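Local coordinates for apicoplast TIC22, putative (Plasmodium falciparum 3D7, PDB 4E6Z), which probably acts as an essential chaperone required for protein import into the apicoplast, at residues 189-201 with 234-246. Residues are numbered along the deposited sequence; the frame is centred on the assembly and turned at random.
Sequences ELMYPVFYAENLY and VDYKIKVLNMVDL
The Y196 ring sits between two side chains of the neighbouring strand: L241 CD1, 3.4 Å from its CE2, and K239 CB on the other side of its plane, both coming in obliquely. A chi1 of 81° places CG between the backbone N and the carbonyl carbon, and this turn carries the ring across to strand 238-242. K239, extended beyond CG, passes Y196 OH with its CD, and its NZ forms a salt bridge with E198 OE2 (2.7 Å), met from above the carboxylate plane. V194, on the same face, slides its CG2 past L246 CD1 in the opposite sense, 3.7 Å apart. P193, F195, A197, I238 and V240 share the other face; P193 CB and the F195 ring touch V240, while A197 CB meets Y236 CD1 just before the strand. F195 and V240 point the same way side by side, with CE1 to CG2 at 3.8 Å, and F195 also reaches L219 of helix 216-227.

Beyond the strands, N199 ND2 donates in its own amide plane to D235 O (2.7 Å), almost straight down the carbonyl, although the N-H is bent to 144°. At the opposite end, N242 caps the helix that follows: its OD1 accepts weakly from both V244 N and Y192 N, and its amide lies nearly coplanar with the Y192 ring, 13° apart. M243 N donates to Y192 O at 2.7 Å, nearly linear at the hydrogen.

Paired backbone bonds V194–L241 and Y196–K239 make this an antiparallel pairing, in which 238-242 is an outermost strand of a mixed four-stranded sheet in the Tic22-like fold, running directly into an N-capped helix.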
loop_
_atom_site.group_PDB
_atom_site.type_symbol
_atom_site.label_atom_id
_atom_site.label_comp_id
_atom_site.label_asym_id
_atom_site.label_seq_id
_atom_site.Cartn_x
_atom_site.Cartn_y
_atom_site.Cartn_z
ATOM N N GLU A 189 -0.876 9.585 -15.095
ATOM C CA GLU A 189 -0.241 9.889 -13.816
ATOM C C GLU A 189 -0.641 8.934 -12.695
ATOM O O GLU A 189 -0.292 9.158 -11.537
ATOM C CB GLU A 189 -0.536 11.330 -13.394
ATOM C CG GLU A 189 0.125 12.387 -14.259
ATOM C CD GLU A 189 0.083 13.762 -13.620
ATOM O OE1 GLU A 189 0.418 14.750 -14.307
ATOM O OE2 GLU A 189 -0.286 13.853 -12.430
ATOM N N LEU A 190 -1.377 7.878 -13.033
ATOM C CA LEU A 190 -1.766 6.880 -12.039
ATOM C C LEU A 190 -0.553 6.448 -11.221
ATOM O O LEU A 190 0.386 5.856 -11.755
ATOM C CB LEU A 190 -2.407 5.664 -12.707
ATOM C CG LEU A 190 -2.688 4.487 -11.768
ATOM C CD1 LEU A 190 -3.640 4.897 -10.651
ATOM C CD2 LEU A 190 -3.232 3.294 -12.539
HETATM N N MSE A 191 -0.575 6.747 -9.926
HETATM C CA MSE A 191 0.581 6.501 -9.074
HETATM C C MSE A 191 0.314 5.486 -7.966
HETATM O O MSE A 191 0.643 4.306 -8.099
HETATM C CB MSE A 191 1.087 7.817 -8.476
HETATM C CG MSE A 191 2.035 8.592 -9.379
HETATM SE SE MSE A 191 3.857 7.881 -9.368
HETATM C CE MSE A 191 3.598 6.263 -10.436
ATOM N N TYR A 192 -0.268 5.958 -6.870
ATOM C CA TYR A 192 -0.550 5.099 -5.727
ATOM C C TYR A 192 -2.042 5.099 -5.436
ATOM O O TYR A 192 -2.518 5.833 -4.570
ATOM C CB TYR A 192 0.235 5.560 -4.503
ATOM C CG TYR A 192 1.730 5.575 -4.716
ATOM C CD1 TYR A 192 2.494 4.438 -4.493
ATOM C CD2 TYR A 192 2.377 6.725 -5.146
ATOM C CE1 TYR A 192 3.866 4.447 -4.688
ATOM C CE2 TYR A 192 3.748 6.744 -5.341
ATOM C CZ TYR A 192 4.487 5.602 -5.111
ATOM O OH TYR A 192 5.847 5.618 -5.308
ATOM N N PRO A 193 -2.784 4.264 -6.169
ATOM C CA PRO A 193 -4.249 4.248 -6.133
ATOM C C PRO A 193 -4.852 3.873 -4.774
ATOM O O PRO A 193 -4.388 2.960 -4.088
ATOM C CB PRO A 193 -4.611 3.189 -7.184
ATOM C CG PRO A 193 -3.388 2.330 -7.298
ATOM C CD PRO A 193 -2.239 3.266 -7.106
ATOM N N VAL A 194 -5.885 4.614 -4.394
ATOM C CA VAL A 194 -6.803 4.194 -3.345
ATOM C C VAL A 194 -8.208 4.468 -3.871
ATOM O O VAL A 194 -8.401 5.373 -4.680
ATOM C CB VAL A 194 -6.554 4.923 -2.005
ATOM C CG1 VAL A 194 -5.316 4.354 -1.313
ATOM C CG2 VAL A 194 -6.397 6.414 -2.230
ATOM N N PHE A 195 -9.175 3.672 -3.428
ATOM C CA PHE A 195 -10.533 3.748 -3.956
ATOM C C PHE A 195 -11.524 4.260 -2.915
ATOM O O PHE A 195 -11.391 3.977 -1.725
ATOM C CB PHE A 195 -10.980 2.369 -4.450
ATOM C CG PHE A 195 -10.029 1.735 -5.427
ATOM C CD1 PHE A 195 -10.206 1.898 -6.793
ATOM C CD2 PHE A 195 -8.958 0.977 -4.981
ATOM C CE1 PHE A 195 -9.328 1.319 -7.693
ATOM C CE2 PHE A 195 -8.081 0.389 -5.877
ATOM C CZ PHE A 195 -8.267 0.559 -7.235
ATOM N N TYR A 196 -12.524 5.013 -3.365
ATOM C CA TYR A 196 -13.603 5.434 -2.473
ATOM C C TYR A 196 -14.929 5.591 -3.213
ATOM O O TYR A 196 -14.960 5.692 -4.440
ATOM C CB TYR A 196 -13.239 6.725 -1.733
ATOM C CG TYR A 196 -13.456 7.990 -2.529
ATOM C CD1 TYR A 196 -14.587 8.770 -2.329
ATOM C CD2 TYR A 196 -12.531 8.407 -3.475
ATOM C CE1 TYR A 196 -14.796 9.930 -3.052
ATOM C CE2 TYR A 196 -12.730 9.565 -4.204
ATOM C CZ TYR A 196 -13.864 10.323 -3.990
ATOM O OH TYR A 196 -14.061 11.477 -4.716
ATOM N N ALA A 197 -16.021 5.605 -2.452
ATOM C CA ALA A 197 -17.358 5.760 -3.014
ATOM C C ALA A 197 -18.010 7.046 -2.518
ATOM O O ALA A 197 -17.856 7.429 -1.355
ATOM C CB ALA A 197 -18.220 4.556 -2.673
ATOM N N GLU A 198 -18.747 7.698 -3.412
ATOM C CA GLU A 198 -19.369 8.995 -3.143
ATOM C C GLU A 198 -20.208 9.051 -1.869
ATOM O O GLU A 198 -20.024 9.931 -1.026
ATOM C CB GLU A 198 -20.243 9.402 -4.330
ATOM C CG GLU A 198 -19.481 9.599 -5.624
ATOM C CD GLU A 198 -18.770 10.938 -5.691
ATOM O OE1 GLU A 198 -17.957 11.233 -4.789
ATOM O OE2 GLU A 198 -19.026 11.693 -6.652
ATOM N N ASN A 199 -21.142 8.117 -1.740
ATOM C CA ASN A 199 -22.134 8.193 -0.673
ATOM C C ASN A 199 -21.882 7.211 0.463
ATOM O O ASN A 199 -22.811 6.790 1.151
ATOM C CB ASN A 199 -23.534 7.982 -1.255
ATOM C CG ASN A 199 -23.916 9.058 -2.257
ATOM O OD1 ASN A 199 -24.113 10.218 -1.893
ATOM N ND2 ASN A 199 -24.015 8.680 -3.527
ATOM N N LEU A 200 -20.616 6.858 0.658
ATOM C CA LEU A 200 -20.228 5.871 1.661
ATOM C C LEU A 200 -19.438 6.512 2.801
ATOM O O LEU A 200 -18.505 7.280 2.566
ATOM C CB LEU A 200 -19.399 4.759 1.017
ATOM C CG LEU A 200 -19.008 3.601 1.933
ATOM C CD1 LEU A 200 -20.250 2.869 2.416
ATOM C CD2 LEU A 200 -18.072 2.647 1.218
ATOM N N TYR A 201 -19.815 6.189 4.034
ATOM C CA TYR A 201 -19.150 6.740 5.208
ATOM C C TYR A 201 -18.825 5.659 6.235
ATOM O O TYR A 201 -19.315 4.532 6.149
ATOM C CB TYR A 201 -20.022 7.816 5.865
ATOM C CG TYR A 201 -20.361 8.980 4.963
ATOM C CD1 TYR A 201 -19.595 10.139 4.975
ATOM C CD2 TYR A 201 -21.450 8.923 4.101
ATOM C CE1 TYR A 201 -19.904 11.207 4.154
ATOM C CE2 TYR A 201 -21.763 9.983 3.274
ATOM C CZ TYR A 201 -20.988 11.122 3.304
ATOM O OH TYR A 201 -21.297 12.182 2.483
ATOM N N VAL A 234 -29.384 4.140 -3.912
ATOM C CA VAL A 234 -28.297 5.107 -3.946
ATOM C C VAL A 234 -27.211 4.701 -4.940
ATOM O O VAL A 234 -26.872 3.523 -5.059
ATOM C CB VAL A 234 -27.662 5.271 -2.550
ATOM C CG1 VAL A 234 -26.537 6.292 -2.592
ATOM C CG2 VAL A 234 -28.716 5.672 -1.535
ATOM N N ASP A 235 -26.673 5.683 -5.656
ATOM C CA ASP A 235 -25.553 5.439 -6.554
ATOM C C ASP A 235 -24.230 5.568 -5.811
ATOM O O ASP A 235 -24.000 6.539 -5.093
ATOM C CB ASP A 235 -25.576 6.414 -7.731
ATOM C CG ASP A 235 -24.361 6.266 -8.631
ATOM O OD1 ASP A 235 -23.866 5.128 -8.785
ATOM O OD2 ASP A 235 -23.900 7.287 -9.186
ATOM N N TYR A 236 -23.365 4.576 -5.980
ATOM C CA TYR A 236 -22.030 4.635 -5.400
ATOM C C TYR A 236 -20.970 4.789 -6.478
ATOM O O TYR A 236 -20.314 3.823 -6.873
ATOM C CB TYR A 236 -21.757 3.410 -4.534
ATOM C CG TYR A 236 -22.531 3.439 -3.244
ATOM C CD1 TYR A 236 -22.067 4.166 -2.156
ATOM C CD2 TYR A 236 -23.735 2.762 -3.117
ATOM C CE1 TYR A 236 -22.775 4.208 -0.977
ATOM C CE2 TYR A 236 -24.453 2.801 -1.941
ATOM C CZ TYR A 236 -23.964 3.525 -0.874
ATOM O OH TYR A 236 -24.665 3.567 0.305
ATOM N N LYS A 237 -20.827 6.019 -6.959
ATOM C CA LYS A 237 -19.805 6.349 -7.937
ATOM C C LYS A 237 -18.424 6.051 -7.354
ATOM O O LYS A 237 -17.975 6.706 -6.412
ATOM C CB LYS A 237 -19.921 7.824 -8.329
ATOM C CG LYS A 237 -19.897 8.090 -9.823
ATOM C CD LYS A 237 -18.484 8.262 -10.344
ATOM C CE LYS A 237 -18.499 8.660 -11.811
ATOM N NZ LYS A 237 -17.135 8.963 -12.324
ATOM N N ILE A 238 -17.761 5.046 -7.911
ATOM C CA ILE A 238 -16.423 4.677 -7.466
ATOM C C ILE A 238 -15.386 5.601 -8.098
ATOM O O ILE A 238 -15.366 5.789 -9.314
ATOM C CB ILE A 238 -16.106 3.212 -7.812
ATOM C CG1 ILE A 238 -17.028 2.276 -7.024
ATOM C CG2 ILE A 238 -14.630 2.895 -7.544
ATOM C CD1 ILE A 238 -16.861 0.815 -7.378
ATOM N N LYS A 239 -14.536 6.189 -7.263
ATOM C CA LYS A 239 -13.504 7.096 -7.749
ATOM C C LYS A 239 -12.117 6.705 -7.239
ATOM O O LYS A 239 -11.981 6.078 -6.190
ATOM C CB LYS A 239 -13.837 8.537 -7.368
ATOM C CG LYS A 239 -15.129 9.035 -7.990
ATOM C CD LYS A 239 -15.378 10.501 -7.694
ATOM C CE LYS A 239 -16.612 10.996 -8.437
ATOM N NZ LYS A 239 -16.914 12.429 -8.159
ATOM N N VAL A 240 -11.094 7.080 -7.998
ATOM C CA VAL A 240 -9.718 6.748 -7.649
ATOM C C VAL A 240 -8.958 7.997 -7.226
ATOM O O VAL A 240 -9.100 9.059 -7.832
ATOM C CB VAL A 240 -8.986 6.070 -8.828
ATOM C CG1 VAL A 240 -7.514 5.836 -8.494
ATOM C CG2 VAL A 240 -9.663 4.762 -9.183
ATOM N N LEU A 241 -8.155 7.868 -6.178
ATOM C CA LEU A 241 -7.329 8.974 -5.719
ATOM C C LEU A 241 -5.870 8.551 -5.608
ATOM O O LEU A 241 -5.557 7.360 -5.550
ATOM C CB LEU A 241 -7.833 9.501 -4.374
ATOM C CG LEU A 241 -9.220 10.151 -4.383
ATOM C CD1 LEU A 241 -9.691 10.425 -2.969
ATOM C CD2 LEU A 241 -9.208 11.431 -5.204
ATOM N N ASN A 242 -4.981 9.534 -5.583
ATOM C CA ASN A 242 -3.558 9.274 -5.422
ATOM C C ASN A 242 -3.169 9.390 -3.954
ATOM O O ASN A 242 -3.160 10.488 -3.395
ATOM C CB ASN A 242 -2.744 10.250 -6.271
ATOM C CG ASN A 242 -1.248 10.085 -6.077
ATOM O OD1 ASN A 242 -0.769 9.014 -5.701
ATOM N ND2 ASN A 242 -0.499 11.153 -6.338
HETATM N N MSE A 243 -2.864 8.254 -3.329
HETATM C CA MSE A 243 -2.570 8.216 -1.896
HETATM C C MSE A 243 -1.588 9.304 -1.481
HETATM O O MSE A 243 -1.716 9.888 -0.406
HETATM C CB MSE A 243 -2.016 6.851 -1.483
HETATM C CG MSE A 243 -1.684 6.768 -0.004
HETATM SE SE MSE A 243 -0.233 5.526 0.393
HETATM C CE MSE A 243 1.149 6.300 -0.746
ATOM N N VAL A 244 -0.607 9.569 -2.337
ATOM C CA VAL A 244 0.395 10.592 -2.058
ATOM C C VAL A 244 -0.223 11.978 -1.878
ATOM O O VAL A 244 0.090 12.682 -0.917
ATOM C CB VAL A 244 1.471 10.645 -3.160
ATOM C CG1 VAL A 244 2.200 11.982 -3.133
ATOM C CG2 VAL A 244 2.445 9.484 -3.000
ATOM N N ASP A 245 -1.098 12.364 -2.801
ATOM C CA ASP A 245 -1.761 13.663 -2.734
ATOM C C ASP A 245 -2.553 13.817 -1.443
ATOM O O ASP A 245 -2.755 14.928 -0.955
ATOM C CB ASP A 245 -2.696 13.854 -3.932
ATOM C CG ASP A 245 -1.948 13.983 -5.246
ATOM O OD1 ASP A 245 -0.700 13.922 -5.238
ATOM O OD2 ASP A 245 -2.614 14.147 -6.291
ATOM N N LEU A 246 -3.001 12.694 -0.895
ATOM C CA LEU A 246 -3.821 12.709 0.309
ATOM C C LEU A 246 -3.000 12.981 1.565
ATOM O O LEU A 246 -3.518 13.500 2.552
ATOM C CB LEU A 246 -4.593 11.398 0.447
ATOM C CG LEU A 246 -5.649 11.192 -0.639
ATOM C CD1 LEU A 246 -6.140 9.756 -0.657
ATOM C CD2 LEU A 246 -6.804 12.167 -0.448
#